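Local structure of ESSC (Geobacillus thermodenitrificans, 5FWH) at residues A[13-18]-A[32-37]; A[23-28]-A[43-48]; A[107-112]-A[120-125]; A[115-120]-A[183-188]. The protein forms the N-terminal forkhead-associated part of EssC, a component of the bacterial type VII secretion apparatus that probably powers export as an FtsK/SpoIIIE-type ATPase. All coordinates share one frame; numbering follows the deposited sequence.

Two separate pairs of sheets, on opposite sides of the chain's centre, hold the four contacts. Interactions 1 and 2 belong to the four- and five-stranded sheets (residues 3-88) and meet at neighbouring strands 34-35 and 23-27; interactions 3 and 4 belong to the six- and seven-stranded sheets (94-190) and meet at strands 105-109 and 116-117. Interactions 2 and 3 are partly buried backbone ladders within a sheet, with aliphatic or aromatic inward faces. Interaction 1, also partly buried, joins strands of two sheets with no backbone-to-backbone bond; side chains of 13-18 reach side chains and a backbone carbonyl of 32-37. Interaction 4 is a surface contact at a sheet edge, where serine bonds supplement a loose strand pairing.

Interaction 1 of 4, residues A[13-18]-A[32-37]; sequences QLFSLT and HHVTVS
Phe15, Gln13 and Val34 carry this contact, in which an outermost strand (11-16) of one sheet faces the short outermost strand of another (34-35). The strands share no backbone ladder; the CA atoms of Phe15 and Val34 stay 7.3 Å apart and the gap is filled by side chains. Phe15 has CG anti to its backbone N (chi1 174°), which sends the ring across toward segment 32-37. Val34 crosses it obliquely, laying CG2 against the root of the ring, 3.6 Å from Phe15 CD1. Farther out, Phe15 CZ reaches His33 CB at 3.9 Å, while Ile24 of strand 23-27 also touches the ring. The other branch of Val34 serves Gln13: the two side chains meet tip to tip, with Gln13 OE1 3.6 Å from Val34 CG1. Gln13 is extended beyond CG, and this reach brings Gln13 NE2 to 3.2 Å from Thr35 O. The bond is fairly straight (162° at the hydrogen), and Thr35 O lies in the plane of the Gln13 amide, although the donor sits above the carbonyl plane of Thr35. Gln13 NE2 also has Tyr8 OH as a partner, so two oxygens fix the rotation of the amide. An alanine in place of Gln13 removes the amide that bonds Thr35 O and touches Val34 CG1, and would probably loosen the hold on the end of strand 34-35. The chemistry implies a sheet-to-sheet join at the margin of a beta sandwich, with apolar contact round Phe15 and one directional amide bond pinning the end of the partner strand.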
loop_
_atom_site.group_PDB
_atom_site.type_symbol
_atom_site.label_atom_id
_atom_site.label_comp_id
_atom_site.label_asym_id
_atom_site.label_seq_id
_atom_site.Cartn_x
_atom_site.Cartn_y
_atom_site.Cartn_z
ATOM N N GLN A 13 0.242 3.559 7.302
ATOM C CA GLN A 13 1.524 2.943 7.733
ATOM C C GLN A 13 1.544 1.529 7.208
ATOM O O GLN A 13 0.499 0.861 7.204
ATOM C CB GLN A 13 1.589 2.793 9.219
ATOM C CG GLN A 13 1.704 4.099 9.941
ATOM C CD GLN A 13 2.059 3.936 11.406
ATOM O OE1 GLN A 13 2.959 3.166 11.792
ATOM N NE2 GLN A 13 1.395 4.723 12.234
ATOM N N LEU A 14 2.729 1.081 6.814
ATOM C CA LEU A 14 2.997 -0.266 6.307
ATOM C C LEU A 14 3.888 -0.920 7.342
ATOM O O LEU A 14 4.799 -0.290 7.848
ATOM C CB LEU A 14 3.653 -0.140 4.925
ATOM C CG LEU A 14 3.661 -1.332 4.002
ATOM C CD1 LEU A 14 2.265 -1.569 3.486
ATOM C CD2 LEU A 14 4.607 -1.167 2.833
ATOM N N PHE A 15 3.565 -2.129 7.756
ATOM C CA PHE A 15 4.335 -2.852 8.758
ATOM C C PHE A 15 4.560 -4.285 8.323
ATOM O O PHE A 15 3.604 -4.993 7.971
ATOM C CB PHE A 15 3.541 -2.864 10.046
ATOM C CG PHE A 15 4.150 -3.691 11.110
ATOM C CD1 PHE A 15 5.097 -3.138 11.949
ATOM C CD2 PHE A 15 3.820 -5.033 11.260
ATOM C CE1 PHE A 15 5.695 -3.899 12.931
ATOM C CE2 PHE A 15 4.393 -5.796 12.256
ATOM C CZ PHE A 15 5.331 -5.234 13.087
ATOM N N SER A 16 5.817 -4.729 8.381
ATOM C CA SER A 16 6.222 -6.082 7.971
ATOM C C SER A 16 6.083 -7.120 9.091
ATOM O O SER A 16 6.506 -6.891 10.201
ATOM C CB SER A 16 7.690 -6.070 7.493
ATOM O OG SER A 16 7.803 -5.447 6.228
ATOM N N LEU A 17 5.559 -8.287 8.745
ATOM C CA LEU A 17 5.297 -9.382 9.661
ATOM C C LEU A 17 6.370 -10.481 9.713
ATOM O O LEU A 17 6.028 -11.617 10.004
ATOM C CB LEU A 17 3.973 -10.056 9.260
ATOM C CG LEU A 17 2.780 -9.202 9.633
ATOM C CD1 LEU A 17 1.492 -9.869 9.224
ATOM C CD2 LEU A 17 2.815 -8.923 11.133
ATOM N N THR A 18 7.625 -10.142 9.408
ATOM C CA THR A 18 8.832 -11.008 9.569
ATOM C C THR A 18 8.584 -12.488 9.922
ATOM O O THR A 18 8.193 -12.805 11.058
ATOM C CB THR A 18 9.880 -10.390 10.566
ATOM O OG1 THR A 18 9.572 -10.729 11.925
ATOM C CG2 THR A 18 9.969 -8.854 10.445
ATOM N N HIS A 32 4.562 -0.250 21.251
ATOM C CA HIS A 32 3.776 -1.101 20.365
ATOM C C HIS A 32 4.409 -1.279 19.013
ATOM O O HIS A 32 5.216 -0.483 18.590
ATOM C CB HIS A 32 2.380 -0.535 20.178
ATOM C CG HIS A 32 1.536 -0.648 21.390
ATOM N ND1 HIS A 32 0.722 0.373 21.813
ATOM C CD2 HIS A 32 1.385 -1.654 22.288
ATOM C CE1 HIS A 32 0.064 -0.015 22.893
ATOM N NE2 HIS A 32 0.466 -1.233 23.214
ATOM N N HIS A 33 3.992 -2.332 18.330
ATOM C CA HIS A 33 4.517 -2.590 17.030
ATOM C C HIS A 33 4.142 -1.492 16.053
ATOM O O HIS A 33 4.998 -0.997 15.304
ATOM C CB HIS A 33 4.051 -3.946 16.575
ATOM C CG HIS A 33 4.610 -5.027 17.422
ATOM N ND1 HIS A 33 4.015 -5.428 18.600
ATOM C CD2 HIS A 33 5.777 -5.718 17.323
ATOM C CE1 HIS A 33 4.770 -6.355 19.168
ATOM N NE2 HIS A 33 5.846 -6.539 18.420
ATOM N N VAL A 34 2.867 -1.083 16.055
ATOM C CA VAL A 34 2.447 0.026 15.181
ATOM C C VAL A 34 1.788 1.050 16.109
ATOM O O VAL A 34 0.862 0.677 16.850
ATOM C CB VAL A 34 1.478 -0.473 14.069
ATOM C CG1 VAL A 34 0.874 0.712 13.310
ATOM C CG2 VAL A 34 2.171 -1.394 13.084
ATOM N N THR A 35 2.299 2.291 16.089
ATOM C CA THR A 35 1.949 3.402 17.019
ATOM C C THR A 35 1.046 4.400 16.302
ATOM O O THR A 35 1.512 5.128 15.434
ATOM C CB THR A 35 3.204 4.234 17.491
ATOM O OG1 THR A 35 4.201 3.421 18.131
ATOM C CG2 THR A 35 2.802 5.374 18.420
ATOM N N VAL A 36 -0.250 4.402 16.636
ATOM C CA VAL A 36 -1.174 5.464 16.271
ATOM C C VAL A 36 -1.459 6.309 17.513
ATOM O O VAL A 36 -2.291 5.950 18.350
ATOM C CB VAL A 36 -2.510 4.908 15.777
ATOM C CG1 VAL A 36 -3.401 6.072 15.344
ATOM C CG2 VAL A 36 -2.279 3.871 14.651
ATOM N N SER A 37 -0.782 7.444 17.621
ATOM C CA SER A 37 -0.848 8.247 18.849
ATOM C C SER A 37 -2.088 9.109 18.939
ATOM O O SER A 37 -2.481 9.499 20.040
ATOM C CB SER A 37 0.394 9.128 18.986
ATOM O OG SER A 37 0.713 9.638 17.717
#

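Interaction 2 of 4, residues A[23-28]-A[43-48]; sequences VIVIGN and NGYIQI
Four backbone hydrogen bonds tie strand 23-27 to strand 46-48, running antiparallel at 155°. Ile24 and Ile48 exchange one pair, Ile24 N to Ile48 O at 2.8 Å and Ile48 N to Ile24 O at 2.9 Å. Ile26 and Ile46 exchange the other, both bonds close to straight. Between them Val25 faces Gln47 as a non-hydrogen-bonded pair, and CA-H...O contacts fill in, the shortest being Val25 CA to Ile46 O at 3.2 Å.

Apolar contacts lie mainly on the face bearing the isoleucines. Ile24 and Ile48 stand side by side, CG1 of the former 3.9 Å from CB of the latter, and Ile26 stands likewise beside Ile46. Ile26 CD1 leans obliquely to Ile48 CG1, 4.1 Å away, linking the two pairs.

On the other face Val25 CG2 lies 3.5 Å from Tyr45 CB. The Tyr45 ring then runs along Gly27, with Tyr45 CD1 3.7 Å from Gly27 CA, where a beta carbon would collide with the ring. Polar ends find partners beyond the two segments: Tyr45 OH with Gln29, Gln47 OE1 with Gly63 N, Asn28 ND2 with Phe39 O. Asn28 OD1, buried 3.8 Å from Tyr45 CE1, has no polar partner in the model.

An isoleucine face turned inward, with Ile26 on Met84 and Ile86 of strand 84-88 in a second sheet, is what a forkhead-associated beta sandwich would present.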
loop_
_atom_site.group_PDB
_atom_site.type_symbol
_atom_site.label_atom_id
_atom_site.label_comp_id
_atom_site.label_asym_id
_atom_site.label_seq_id
_atom_site.Cartn_x
_atom_site.Cartn_y
_atom_site.Cartn_z
ATOM N N VAL A 23 2.578 -12.372 17.580
ATOM C CA VAL A 23 1.412 -11.603 18.030
ATOM C C VAL A 23 1.785 -10.123 18.189
ATOM O O VAL A 23 2.555 -9.766 19.085
ATOM C CB VAL A 23 0.827 -12.154 19.348
ATOM C CG1 VAL A 23 1.940 -12.568 20.318
ATOM C CG2 VAL A 23 -0.169 -11.170 19.986
ATOM N N ILE A 24 1.238 -9.264 17.317
ATOM C CA ILE A 24 1.621 -7.861 17.292
ATOM C C ILE A 24 0.466 -7.031 17.715
ATOM O O ILE A 24 -0.654 -7.477 17.677
ATOM C CB ILE A 24 2.186 -7.373 15.935
ATOM C CG1 ILE A 24 1.114 -7.193 14.861
ATOM C CG2 ILE A 24 3.295 -8.298 15.437
ATOM C CD1 ILE A 24 1.083 -5.786 14.320
ATOM N N VAL A 25 0.760 -5.809 18.114
ATOM C CA VAL A 25 -0.223 -4.932 18.706
ATOM C C VAL A 25 -0.066 -3.522 18.117
ATOM O O VAL A 25 1.079 -2.962 17.944
ATOM C CB VAL A 25 -0.201 -4.929 20.255
ATOM C CG1 VAL A 25 1.188 -4.647 20.779
ATOM C CG2 VAL A 25 -1.212 -3.908 20.817
ATOM N N ILE A 26 -1.238 -3.003 17.785
ATOM C CA ILE A 26 -1.409 -1.687 17.282
ATOM C C ILE A 26 -2.078 -1.001 18.390
ATOM O O ILE A 26 -3.199 -1.408 18.800
ATOM C CB ILE A 26 -2.386 -1.631 16.059
ATOM C CG1 ILE A 26 -1.909 -2.573 14.968
ATOM C CG2 ILE A 26 -2.615 -0.177 15.564
ATOM C CD1 ILE A 26 -2.983 -2.893 13.942
ATOM N N GLY A 27 -1.456 0.093 18.797
ATOM C CA GLY A 27 -1.888 0.904 19.899
ATOM C C GLY A 27 -1.284 2.283 19.802
ATOM O O GLY A 27 -0.831 2.679 18.727
ATOM N N ASN A 28 -1.310 3.030 20.915
ATOM C CA ASN A 28 -0.862 4.455 20.985
ATOM C C ASN A 28 0.390 4.788 21.834
ATOM O O ASN A 28 0.732 5.957 22.063
ATOM C CB ASN A 28 -2.037 5.336 21.416
ATOM C CG ASN A 28 -2.474 5.096 22.848
ATOM O OD1 ASN A 28 -1.790 4.443 23.609
ATOM N ND2 ASN A 28 -3.585 5.680 23.223
ATOM N N ASN A 43 -11.688 1.036 23.589
ATOM C CA ASN A 43 -12.082 -0.394 23.467
ATOM C C ASN A 43 -10.875 -1.354 23.152
ATOM O O ASN A 43 -10.976 -2.274 22.338
ATOM C CB ASN A 43 -13.362 -0.632 22.577
ATOM C CG ASN A 43 -13.330 0.058 21.188
ATOM O OD1 ASN A 43 -12.283 0.464 20.679
ATOM N ND2 ASN A 43 -14.522 0.162 20.557
ATOM N N GLY A 44 -9.727 -1.164 23.807
ATOM C CA GLY A 44 -8.640 -2.136 23.623
ATOM C C GLY A 44 -7.687 -1.734 22.521
ATOM O O GLY A 44 -8.040 -1.001 21.606
ATOM N N TYR A 45 -6.431 -2.152 22.646
ATOM C CA TYR A 45 -5.523 -2.062 21.559
ATOM C C TYR A 45 -5.992 -3.124 20.540
ATOM O O TYR A 45 -6.964 -3.904 20.799
ATOM C CB TYR A 45 -4.050 -2.238 22.038
ATOM C CG TYR A 45 -3.614 -1.230 23.124
ATOM C CD1 TYR A 45 -3.868 0.145 22.987
ATOM C CD2 TYR A 45 -2.958 -1.648 24.305
ATOM C CE1 TYR A 45 -3.510 1.052 23.972
ATOM C CE2 TYR A 45 -2.580 -0.723 25.304
ATOM C CZ TYR A 45 -2.850 0.626 25.141
ATOM O OH TYR A 45 -2.471 1.570 26.119
ATOM N N ILE A 46 -5.380 -3.120 19.354
ATOM C CA ILE A 46 -5.669 -4.097 18.357
ATOM C C ILE A 46 -4.583 -5.055 18.344
ATOM O O ILE A 46 -3.398 -4.665 18.274
ATOM C CB ILE A 46 -5.884 -3.472 16.977
ATOM C CG1 ILE A 46 -6.989 -2.379 17.011
ATOM C CG2 ILE A 46 -6.275 -4.542 15.941
ATOM C CD1 ILE A 46 -8.326 -2.864 17.601
ATOM N N GLN A 47 -4.963 -6.328 18.470
ATOM C CA GLN A 47 -4.013 -7.428 18.409
ATOM C C GLN A 47 -4.204 -8.148 17.109
ATOM O O GLN A 47 -5.336 -8.500 16.745
ATOM C CB GLN A 47 -4.231 -8.429 19.572
ATOM C CG GLN A 47 -4.209 -7.901 21.018
ATOM C CD GLN A 47 -5.503 -7.242 21.492
ATOM O OE1 GLN A 47 -6.612 -7.843 21.512
ATOM N NE2 GLN A 47 -5.370 -6.020 21.923
ATOM N N ILE A 48 -3.106 -8.401 16.438
ATOM C CA ILE A 48 -3.053 -9.217 15.239
ATOM C C ILE A 48 -2.135 -10.384 15.544
ATOM O O ILE A 48 -1.020 -10.167 15.961
ATOM C CB ILE A 48 -2.464 -8.425 14.032
ATOM C CG1 ILE A 48 -3.069 -7.036 13.926
ATOM C CG2 ILE A 48 -2.686 -9.163 12.736
ATOM C CD1 ILE A 48 -4.542 -6.996 13.557
#

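Interaction 3 of 4, residues A[107-112]-A[120-125]; sequences LVSNDP and NARFSL
An antiparallel beta pairing with a salt bridge at its end joins strands 107-109 and 123-125. Val108 and Phe123 form the hydrogen-bonded pair: Val108 N gives to Phe123 O at 3.0 Å, and Phe123 N returns to Val108 O at 2.8 Å. Phe123 CG takes the crowded position between backbone N and carbonyl carbon (chi1 63°), which swings the ring beneath valine: Val108 CB sits 3.9 Å from the ring centroid, a CH-pi contact over the face.

Beyond strand 107-109, Asp111 meets Arg122, just before strand 123-125; the arginine bends at chi3 and grips Asp111 OD2 end-on, with Arg122 NH1 and NH2 each 3.1 Å from that oxygen. The carboxylate and guanidinium planes are almost perpendicular (88°). Ser109 OG donates to Asp111 OD2 (2.8 Å), which receives it on the anti lone pair and Arg122 NH1 on the syn, while Ser109 CB lies over one guanidinium face. An alanine at Asp111 removes the acceptor shared by Arg122 and Ser109 and would probably loosen the loop after strand 107-109. Two antiparallel neighbours of a mixed sheet, connected through strand 116-117, with Val108 and Phe123 touching Phe168 of the other sheet, fit the two-layered core of a beta sandwich.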
loop_
_atom_site.group_PDB
_atom_site.type_symbol
_atom_site.label_atom_id
_atom_site.label_comp_id
_atom_site.label_asym_id
_atom_site.label_seq_id
_atom_site.Cartn_x
_atom_site.Cartn_y
_atom_site.Cartn_z
ATOM N N LEU A 107 -0.740 5.700 -16.939
ATOM C CA LEU A 107 -2.040 5.668 -16.312
ATOM C C LEU A 107 -2.193 4.394 -15.571
ATOM O O LEU A 107 -1.921 3.325 -16.101
ATOM C CB LEU A 107 -3.194 5.742 -17.344
ATOM C CG LEU A 107 -4.648 5.644 -16.776
ATOM C CD1 LEU A 107 -4.965 6.690 -15.686
ATOM C CD2 LEU A 107 -5.718 5.724 -17.889
ATOM N N VAL A 108 -2.655 4.525 -14.336
ATOM C CA VAL A 108 -2.869 3.436 -13.436
ATOM C C VAL A 108 -4.340 3.527 -13.063
ATOM O O VAL A 108 -4.752 4.459 -12.397
ATOM C CB VAL A 108 -2.017 3.601 -12.185
ATOM C CG1 VAL A 108 -2.234 2.397 -11.304
ATOM C CG2 VAL A 108 -0.513 3.654 -12.575
ATOM N N SER A 109 -5.125 2.577 -13.538
ATOM C CA SER A 109 -6.557 2.513 -13.244
ATOM C C SER A 109 -7.135 1.212 -13.781
ATOM O O SER A 109 -6.413 0.303 -14.168
ATOM C CB SER A 109 -7.267 3.660 -13.924
ATOM O OG SER A 109 -7.273 3.388 -15.312
ATOM N N ASN A 110 -8.460 1.125 -13.771
ATOM C CA ASN A 110 -9.117 -0.055 -14.210
ATOM C C ASN A 110 -9.635 0.075 -15.587
ATOM O O ASN A 110 -10.197 -0.880 -16.092
ATOM C CB ASN A 110 -10.242 -0.464 -13.294
ATOM C CG ASN A 110 -10.569 -1.915 -13.464
ATOM O OD1 ASN A 110 -9.663 -2.757 -13.496
ATOM N ND2 ASN A 110 -11.820 -2.220 -13.652
ATOM N N ASP A 111 -9.381 1.218 -16.223
ATOM C CA ASP A 111 -9.705 1.396 -17.626
ATOM C C ASP A 111 -8.956 0.415 -18.535
ATOM O O ASP A 111 -7.737 0.093 -18.259
ATOM C CB ASP A 111 -9.404 2.823 -18.070
ATOM C CG ASP A 111 -10.202 3.835 -17.304
ATOM O OD1 ASP A 111 -11.385 4.118 -17.677
ATOM O OD2 ASP A 111 -9.662 4.333 -16.298
ATOM N N PRO A 112 -9.638 -0.021 -19.638
ATOM C CA PRO A 112 -9.097 -0.927 -20.636
ATOM C C PRO A 112 -7.770 -0.491 -21.189
ATOM O O PRO A 112 -6.951 -1.341 -21.468
ATOM C CB PRO A 112 -10.115 -0.866 -21.771
ATOM C CG PRO A 112 -11.381 -0.591 -21.078
ATOM C CD PRO A 112 -11.006 0.397 -20.022
ATOM N N ASN A 120 -7.218 -1.540 -7.693
ATOM C CA ASN A 120 -6.729 -1.027 -6.382
ATOM C C ASN A 120 -6.386 0.456 -6.275
ATOM O O ASN A 120 -6.272 0.959 -5.161
ATOM C CB ASN A 120 -5.451 -1.778 -5.929
ATOM C CG ASN A 120 -5.592 -3.275 -5.984
ATOM O OD1 ASN A 120 -4.683 -3.970 -6.446
ATOM N ND2 ASN A 120 -6.745 -3.787 -5.545
ATOM N N ALA A 121 -6.185 1.129 -7.407
ATOM C CA ALA A 121 -5.626 2.475 -7.440
ATOM C C ALA A 121 -6.108 3.150 -8.685
ATOM O O ALA A 121 -6.380 2.499 -9.643
ATOM C CB ALA A 121 -4.096 2.385 -7.502
ATOM N N ARG A 122 -6.132 4.460 -8.687
ATOM C CA ARG A 122 -6.402 5.177 -9.871
ATOM C C ARG A 122 -5.617 6.473 -9.796
ATOM O O ARG A 122 -5.949 7.321 -8.996
ATOM C CB ARG A 122 -7.943 5.419 -9.993
ATOM C CG ARG A 122 -8.361 6.514 -10.964
ATOM C CD ARG A 122 -9.887 6.683 -11.021
ATOM N NE ARG A 122 -10.471 5.521 -11.674
ATOM C CZ ARG A 122 -10.497 5.319 -12.997
ATOM N NH1 ARG A 122 -9.992 6.209 -13.852
ATOM N NH2 ARG A 122 -11.017 4.205 -13.480
ATOM N N PHE A 123 -4.673 6.671 -10.701
ATOM C CA PHE A 123 -3.875 7.894 -10.672
ATOM C C PHE A 123 -3.078 7.957 -11.951
ATOM O O PHE A 123 -3.063 7.006 -12.671
ATOM C CB PHE A 123 -2.962 7.929 -9.402
ATOM C CG PHE A 123 -1.926 6.813 -9.329
ATOM C CD1 PHE A 123 -0.628 6.988 -9.865
ATOM C CD2 PHE A 123 -2.193 5.625 -8.629
ATOM C CE1 PHE A 123 0.333 5.987 -9.814
ATOM C CE2 PHE A 123 -1.178 4.626 -8.522
ATOM C CZ PHE A 123 0.049 4.794 -9.151
ATOM N N SER A 124 -2.479 9.080 -12.294
ATOM C CA SER A 124 -1.616 9.056 -13.453
ATOM C C SER A 124 -0.274 9.563 -13.074
ATOM O O SER A 124 -0.138 10.192 -12.066
ATOM C CB SER A 124 -2.209 9.806 -14.654
ATOM O OG SER A 124 -2.259 11.171 -14.385
ATOM N N LEU A 125 0.738 9.171 -13.829
ATOM C CA LEU A 125 2.117 9.663 -13.671
ATOM C C LEU A 125 2.499 10.413 -14.948
ATOM O O LEU A 125 2.320 9.886 -16.048
ATOM C CB LEU A 125 3.055 8.518 -13.436
ATOM C CG LEU A 125 2.820 7.683 -12.149
ATOM C CD1 LEU A 125 3.840 6.556 -12.115
ATOM C CD2 LEU A 125 3.091 8.433 -10.891
#

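Interaction 4 of 4, residues A[115-120]-A[183-188]; sequences DIETTN and EVVSSL
Segments 115-120 and 183-188 run antiparallel, with Ile116 and Ser186 as the non-hydrogen-bonded pair, their CA atoms 4.5 Å apart, and the strand about 185-186 is only weakly bonded. The firmest backbone link is Glu117 N to Val185 O, 2.7 Å long and practically straight at 179°. At the other end Asp115 O takes two donors. Ser186 OG, anti to its own backbone N (chi1 -162°), comes to 2.6 Å from Asp115 O within the carbonyl plane. Ser187 N approaches the same Asp115 O at 3.1 Å from above that plane. The serine hydroxyl does double duty, because Ser186 OG also accepts from Leu188 N at 3.1 Å, making an ST turn that bends the chain just after the strand.

Ile116 carries the apolar side, reaching the residues two before and two after Ser186. Its CG2 branch, anti to the backbone N, meets Val184 CG1 at 3.7 Å, and its CG1 branch meets Leu188 CD1 at 3.9 Å, each side chain crossing it obliquely. Phe168 and Tyr98 of the opposing sheet lie beneath this group. On the outward face Glu117, extended beyond CG, crosses Val185 obliquely, with Glu117 OE1 3.5 Å from Val185 CG1. The carboxylate of Asp115 turns to Leu107 N instead, tying this segment to strand 105-109.

Strand 185-186 is the outermost strand of the mixed sheet beside 116-117, an edge strand added from the C-terminal part of the chain and ended by an ST turn, consistent with the rim of a forkhead-associated beta sandwich.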
loop_
_atom_site.group_PDB
_atom_site.type_symbol
_atom_site.label_atom_id
_atom_site.label_comp_id
_atom_site.label_asym_id
_atom_site.label_seq_id
_atom_site.Cartn_x
_atom_site.Cartn_y
_atom_site.Cartn_z
ATOM N N ASP A 115 -2.042 1.769 -18.693
ATOM C CA ASP A 115 -0.672 1.188 -18.770
ATOM C C ASP A 115 -0.422 0.118 -17.677
ATOM O O ASP A 115 0.330 -0.846 -17.868
ATOM C CB ASP A 115 0.366 2.310 -18.677
ATOM C CG ASP A 115 0.190 3.368 -19.777
ATOM O OD1 ASP A 115 0.690 3.091 -20.894
ATOM O OD2 ASP A 115 -0.439 4.452 -19.539
ATOM N N ILE A 116 -0.984 0.332 -16.491
ATOM C CA ILE A 116 -0.965 -0.658 -15.431
ATOM C C ILE A 116 -2.387 -0.828 -14.989
ATOM O O ILE A 116 -2.986 0.125 -14.523
ATOM C CB ILE A 116 -0.114 -0.250 -14.222
ATOM C CG1 ILE A 116 1.350 0.013 -14.653
ATOM C CG2 ILE A 116 -0.182 -1.318 -13.128
ATOM C CD1 ILE A 116 2.195 0.466 -13.478
ATOM N N GLU A 117 -2.887 -2.065 -15.096
ATOM C CA GLU A 117 -4.306 -2.364 -14.797
ATOM C C GLU A 117 -4.518 -2.885 -13.387
ATOM O O GLU A 117 -3.905 -3.894 -12.982
ATOM C CB GLU A 117 -4.885 -3.352 -15.792
ATOM C CG GLU A 117 -5.249 -2.702 -17.127
ATOM C CD GLU A 117 -5.903 -3.683 -18.099
ATOM O OE1 GLU A 117 -5.139 -4.400 -18.798
ATOM O OE2 GLU A 117 -7.178 -3.712 -18.167
ATOM N N THR A 118 -5.403 -2.205 -12.656
ATOM C CA THR A 118 -5.689 -2.540 -11.285
ATOM C C THR A 118 -7.042 -1.956 -10.868
ATOM O O THR A 118 -7.431 -0.854 -11.289
ATOM C CB THR A 118 -4.578 -2.038 -10.318
ATOM O OG1 THR A 118 -5.027 -2.085 -8.966
ATOM C CG2 THR A 118 -4.131 -0.559 -10.622
ATOM N N THR A 119 -7.731 -2.713 -10.025
ATOM C CA THR A 119 -8.916 -2.241 -9.342
ATOM C C THR A 119 -8.523 -1.651 -7.993
ATOM O O THR A 119 -9.391 -1.311 -7.237
ATOM C CB THR A 119 -9.921 -3.389 -9.093
ATOM O OG1 THR A 119 -9.422 -4.278 -8.082
ATOM C CG2 THR A 119 -10.188 -4.167 -10.358
ATOM N N ASN A 120 -7.218 -1.540 -7.693
ATOM C CA ASN A 120 -6.729 -1.027 -6.382
ATOM C C ASN A 120 -6.386 0.456 -6.275
ATOM O O ASN A 120 -6.272 0.959 -5.161
ATOM C CB ASN A 120 -5.451 -1.778 -5.929
ATOM C CG ASN A 120 -5.592 -3.275 -5.984
ATOM O OD1 ASN A 120 -4.683 -3.970 -6.446
ATOM N ND2 ASN A 120 -6.745 -3.787 -5.545
ATOM N N GLU A 183 -0.374 -10.748 -9.552
ATOM C CA GLU A 183 0.285 -10.439 -10.817
ATOM C C GLU A 183 -0.272 -9.073 -11.363
ATOM O O GLU A 183 -1.493 -8.744 -11.292
ATOM C CB GLU A 183 0.192 -11.577 -11.880
ATOM C CG GLU A 183 1.143 -12.782 -11.705
ATOM C CD GLU A 183 2.178 -12.968 -12.837
ATOM O OE1 GLU A 183 3.071 -12.106 -13.031
ATOM O OE2 GLU A 183 2.126 -13.992 -13.554
ATOM N N VAL A 184 0.653 -8.255 -11.829
ATOM C CA VAL A 184 0.331 -6.963 -12.357
ATOM C C VAL A 184 0.126 -7.140 -13.851
ATOM O O VAL A 184 0.884 -7.838 -14.489
ATOM C CB VAL A 184 1.508 -6.026 -12.122
ATOM C CG1 VAL A 184 1.283 -4.706 -12.803
ATOM C CG2 VAL A 184 1.649 -5.821 -10.624
ATOM N N VAL A 185 -0.866 -6.453 -14.389
ATOM C CA VAL A 185 -1.144 -6.453 -15.802
ATOM C C VAL A 185 -0.750 -5.119 -16.348
ATOM O O VAL A 185 -1.227 -4.078 -15.866
ATOM C CB VAL A 185 -2.627 -6.690 -16.051
ATOM C CG1 VAL A 185 -2.917 -6.761 -17.566
ATOM C CG2 VAL A 185 -3.047 -7.979 -15.347
ATOM N N SER A 186 0.173 -5.169 -17.314
ATOM C CA SER A 186 0.789 -3.980 -17.851
ATOM C C SER A 186 1.057 -4.057 -19.333
ATOM O O SER A 186 1.523 -5.049 -19.834
ATOM C CB SER A 186 2.136 -3.671 -17.127
ATOM O OG SER A 186 2.495 -2.294 -17.381
ATOM N N SER A 187 0.858 -2.951 -20.017
ATOM C CA SER A 187 1.344 -2.821 -21.393
ATOM C C SER A 187 2.741 -2.223 -21.452
ATOM O O SER A 187 3.190 -1.912 -22.518
ATOM C CB SER A 187 0.373 -1.956 -22.173
ATOM O OG SER A 187 0.357 -0.680 -21.622
ATOM N N LEU A 188 3.424 -2.042 -20.322
ATOM C CA LEU A 188 4.755 -1.411 -20.313
ATOM C C LEU A 188 5.844 -2.428 -20.627
ATOM O O LEU A 188 5.616 -3.606 -20.513
ATOM C CB LEU A 188 5.048 -0.763 -18.959
ATOM C CG LEU A 188 4.147 0.446 -18.613
ATOM C CD1 LEU A 188 4.197 0.765 -17.137
ATOM C CD2 LEU A 188 4.506 1.671 -19.417
#